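Local coordinates for protein flavoenzyme PA4991 (Pseudomonas aeruginosa PAO1, PDB 5EZ7) that binds one FAD per monomer and probably works as an FAD-dependent oxidoreductase of the DAO family, its physiological substrate still unknown, at residues Met233-Leu242 / Leu300-Gln309. Sequence-based numbering, arbitrary orientation.
Sequences MVKAATLKPL and LPWIDLGQAQ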
loop_
_atom_site.group_PDB
_atom_site.type_symbol
_atom_site.label_atom_id
_atom_site.label_comp_id
_atom_site.label_asym_id
_atom_site.label_seq_id
_atom_site.Cartn_x
_atom_site.Cartn_y
_atom_site.Cartn_z
ATOM N N MET A 233 8.314 -13.797 8.372
ATOM C CA MET A 233 9.440 -12.867 8.578
ATOM C C MET A 233 10.596 -13.660 9.221
ATOM O O MET A 233 10.368 -14.399 10.194
ATOM C CB MET A 233 9.050 -11.709 9.505
ATOM C CG MET A 233 8.026 -10.727 8.956
ATOM S SD MET A 233 7.417 -9.485 10.143
ATOM C CE MET A 233 6.366 -10.460 11.172
ATOM N N VAL A 234 11.815 -13.506 8.681
ATOM C CA VAL A 234 13.036 -14.036 9.306
ATOM C C VAL A 234 13.957 -12.879 9.660
ATOM O O VAL A 234 14.258 -12.049 8.804
ATOM C CB VAL A 234 13.870 -14.920 8.362
ATOM C CG1 VAL A 234 14.807 -15.806 9.163
ATOM C CG2 VAL A 234 12.983 -15.734 7.486
ATOM N N LYS A 235 14.437 -12.867 10.899
ATOM C CA LYS A 235 15.375 -11.861 11.361
ATOM C C LYS A 235 16.746 -12.463 11.789
ATOM O O LYS A 235 16.812 -13.337 12.608
ATOM C CB LYS A 235 14.747 -11.100 12.524
ATOM C CG LYS A 235 15.668 -10.004 13.050
ATOM C CD LYS A 235 14.951 -8.986 13.949
ATOM C CE LYS A 235 16.012 -8.003 14.461
ATOM N NZ LYS A 235 15.543 -7.081 15.516
ATOM N N ALA A 236 17.826 -11.958 11.234
ATOM C CA ALA A 236 19.148 -12.407 11.576
ATOM C C ALA A 236 20.187 -11.380 11.193
ATOM O O ALA A 236 19.975 -10.536 10.357
ATOM C CB ALA A 236 19.423 -13.708 10.858
ATOM N N ALA A 237 21.317 -11.459 11.830
ATOM C CA ALA A 237 22.497 -10.702 11.468
ATOM C C ALA A 237 23.114 -11.123 10.120
ATOM O O ALA A 237 23.810 -10.336 9.489
ATOM C CB ALA A 237 23.562 -10.906 12.576
ATOM N N THR A 238 22.920 -12.373 9.721
ATOM C CA THR A 238 23.650 -12.964 8.580
ATOM C C THR A 238 22.975 -12.709 7.218
ATOM O O THR A 238 23.505 -13.087 6.170
ATOM C CB THR A 238 23.835 -14.515 8.767
ATOM O OG1 THR A 238 22.548 -15.134 8.944
ATOM C CG2 THR A 238 24.699 -14.826 9.965
ATOM N N LEU A 239 21.807 -12.088 7.225
ATOM C CA LEU A 239 21.068 -11.922 5.992
ATOM C C LEU A 239 21.790 -10.929 5.069
ATOM O O LEU A 239 22.512 -10.084 5.533
ATOM C CB LEU A 239 19.635 -11.487 6.242
ATOM C CG LEU A 239 18.879 -12.342 7.236
ATOM C CD1 LEU A 239 17.470 -11.762 7.370
ATOM C CD2 LEU A 239 18.835 -13.810 6.860
ATOM N N LYS A 240 21.667 -11.142 3.766
ATOM C CA LYS A 240 22.200 -10.252 2.765
ATOM C C LYS A 240 21.004 -9.744 1.957
ATOM O O LYS A 240 20.006 -10.473 1.785
ATOM C CB LYS A 240 23.217 -10.966 1.887
ATOM C CG LYS A 240 24.409 -11.487 2.680
ATOM C CD LYS A 240 25.638 -11.692 1.804
ATOM C CE LYS A 240 26.850 -12.243 2.556
ATOM N NZ LYS A 240 26.854 -13.747 2.624
ATOM N N PRO A 241 21.084 -8.483 1.494
ATOM C CA PRO A 241 19.936 -7.904 0.784
ATOM C C PRO A 241 19.514 -8.718 -0.482
ATOM O O PRO A 241 20.356 -9.221 -1.237
ATOM C CB PRO A 241 20.384 -6.498 0.416
ATOM C CG PRO A 241 21.677 -6.262 1.114
ATOM C CD PRO A 241 22.233 -7.556 1.604
ATOM N N LEU A 242 18.203 -8.818 -0.652
ATOM C CA LEU A 242 17.572 -9.546 -1.681
ATOM C C LEU A 242 16.135 -9.036 -1.905
ATOM O O LEU A 242 15.327 -8.856 -0.926
ATOM C CB LEU A 242 17.497 -10.983 -1.248
ATOM C CG LEU A 242 16.825 -11.964 -2.194
ATOM C CD1 LEU A 242 17.438 -11.932 -3.613
ATOM C CD2 LEU A 242 16.948 -13.311 -1.531
ATOM N N LEU A 300 18.589 -20.693 -0.796
ATOM C CA LEU A 300 19.686 -19.848 -0.307
ATOM C C LEU A 300 20.498 -20.574 0.795
ATOM O O LEU A 300 20.705 -20.073 1.875
ATOM C CB LEU A 300 19.103 -18.546 0.239
ATOM C CG LEU A 300 18.422 -17.663 -0.813
ATOM C CD1 LEU A 300 17.529 -16.618 -0.172
ATOM C CD2 LEU A 300 19.441 -16.986 -1.697
ATOM N N PRO A 301 20.977 -21.778 0.517
ATOM C CA PRO A 301 21.713 -22.530 1.558
ATOM C C PRO A 301 23.010 -21.876 2.128
ATOM O O PRO A 301 23.443 -22.239 3.199
ATOM C CB PRO A 301 22.075 -23.827 0.852
ATOM C CG PRO A 301 22.044 -23.491 -0.611
ATOM C CD PRO A 301 21.029 -22.436 -0.799
ATOM N N TRP A 302 23.589 -20.911 1.423
ATOM C CA TRP A 302 24.830 -20.249 1.841
ATOM C C TRP A 302 24.607 -19.207 2.947
ATOM O O TRP A 302 25.570 -18.647 3.436
ATOM C CB TRP A 302 25.575 -19.629 0.629
ATOM C CG TRP A 302 24.706 -18.853 -0.316
ATOM C CD1 TRP A 302 24.420 -17.505 -0.268
ATOM C CD2 TRP A 302 23.957 -19.373 -1.417
ATOM N NE1 TRP A 302 23.570 -17.165 -1.287
ATOM C CE2 TRP A 302 23.271 -18.284 -2.013
ATOM C CE3 TRP A 302 23.811 -20.647 -1.972
ATOM C CZ2 TRP A 302 22.446 -18.433 -3.136
ATOM C CZ3 TRP A 302 22.969 -20.799 -3.090
ATOM C CH2 TRP A 302 22.301 -19.700 -3.655
ATOM N N ILE A 303 23.350 -18.925 3.296
ATOM C CA ILE A 303 22.989 -18.038 4.410
ATOM C C ILE A 303 22.535 -18.836 5.653
ATOM O O ILE A 303 21.432 -19.389 5.667
ATOM C CB ILE A 303 21.835 -17.077 3.986
ATOM C CG1 ILE A 303 22.189 -16.254 2.731
ATOM C CG2 ILE A 303 21.490 -16.092 5.110
ATOM C CD1 ILE A 303 23.369 -15.313 2.863
ATOM N N ASP A 304 23.396 -18.879 6.686
ATOM C CA ASP A 304 23.117 -19.601 7.962
ATOM C C ASP A 304 21.984 -18.922 8.757
ATOM O O ASP A 304 22.154 -17.824 9.280
ATOM C CB ASP A 304 24.376 -19.701 8.847
ATOM C CG ASP A 304 24.240 -20.735 10.018
ATOM O OD1 ASP A 304 23.134 -21.247 10.322
ATOM O OD2 ASP A 304 25.277 -21.049 10.650
ATOM N N LEU A 305 20.858 -19.615 8.839
ATOM C CA LEU A 305 19.698 -19.163 9.575
ATOM C C LEU A 305 19.578 -19.785 10.984
ATOM O O LEU A 305 18.601 -19.538 11.682
ATOM C CB LEU A 305 18.426 -19.427 8.736
ATOM C CG LEU A 305 18.408 -18.671 7.374
ATOM C CD1 LEU A 305 17.183 -19.045 6.552
ATOM C CD2 LEU A 305 18.484 -17.141 7.507
ATOM N N GLY A 306 20.574 -20.544 11.428
ATOM C CA GLY A 306 20.537 -21.136 12.776
ATOM C C GLY A 306 20.287 -20.175 13.951
ATOM O O GLY A 306 19.745 -20.567 14.989
ATOM N N GLN A 307 20.678 -18.923 13.803
ATOM C CA GLN A 307 20.504 -17.953 14.864
ATOM C C GLN A 307 19.341 -16.993 14.621
ATOM O O GLN A 307 19.179 -16.032 15.351
ATOM C CB GLN A 307 21.811 -17.184 15.001
ATOM C CG GLN A 307 22.951 -18.138 15.294
ATOM C CD GLN A 307 23.482 -17.903 16.666
ATOM O OE1 GLN A 307 22.788 -18.145 17.669
ATOM N NE2 GLN A 307 24.703 -17.365 16.734
ATOM N N ALA A 308 18.522 -17.287 13.619
ATOM C CA ALA A 308 17.509 -16.385 13.162
ATOM C C ALA A 308 16.313 -16.427 14.077
ATOM O O ALA A 308 16.024 -17.446 14.695
ATOM C CB ALA A 308 17.092 -16.733 11.762
ATOM N N GLN A 309 15.606 -15.313 14.165
ATOM C CA GLN A 309 14.274 -15.340 14.754
ATOM C C GLN A 309 13.243 -15.381 13.630
ATOM O O GLN A 309 13.497 -14.832 12.556
ATOM C CB GLN A 309 14.024 -14.115 15.605
ATOM C CG GLN A 309 14.949 -13.956 16.798
ATOM C CD GLN A 309 14.719 -12.591 17.370
ATOM O OE1 GLN A 309 15.354 -11.632 16.946
ATOM N NE2 GLN A 309 13.692 -12.460 18.193
#
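Lys235 and Gln309 illustrate how two antiparallel strands are joined where a sheet gives way to loops. Their backbones form a hydrogen-bonded pair: Lys235 N donates to Gln309 O at 2.7 Å, nearly straight at 175°, and Gln309 N returns a bond to Lys235 O. The pair lies at the end of the ladder between strand 224-236 and strand 309-320, an outermost strand of the mixed sheet, and Met233 pairs with Ala311 further along. A third polar link lies beyond the strand ends, where Thr238 OG1 gives its hydrogen to Asp304 O at 2.7 Å. A chi1 of 57° tucks the hydroxyl back over its own main chain, and it meets the acceptor about 30° out of the carbonyl plane. The carboxylate of Asp304 serves its own loop instead, closing an Asx turn by accepting from Gly306 N.

The two side chains of the bridge run alongside each other, pointing the same way, but the ammonium of Lys235 passes on to a salt bridge with Asp264. Apolar contacts make up the rest. Next to the bridged residues, Val234 CG1 meets Ala308 CB at 3.6 Å, and beyond them Leu239 CD2 reaches both Leu305 CD2, at 3.4 Å, and Ile303 CG2, crossing each side chain at about a right angle. Further on, Leu242 CD2 and Leu300 CD1 meet tip to tip, 3.6 Å apart.

The chemistry is consistent with a division of labour: paired backbone bonds fix the register at the strand end, while one hydroxyl-to-carbonyl bond and methyl contacts hold the loop after helix 285-299 against the chain leaving strand 224-236.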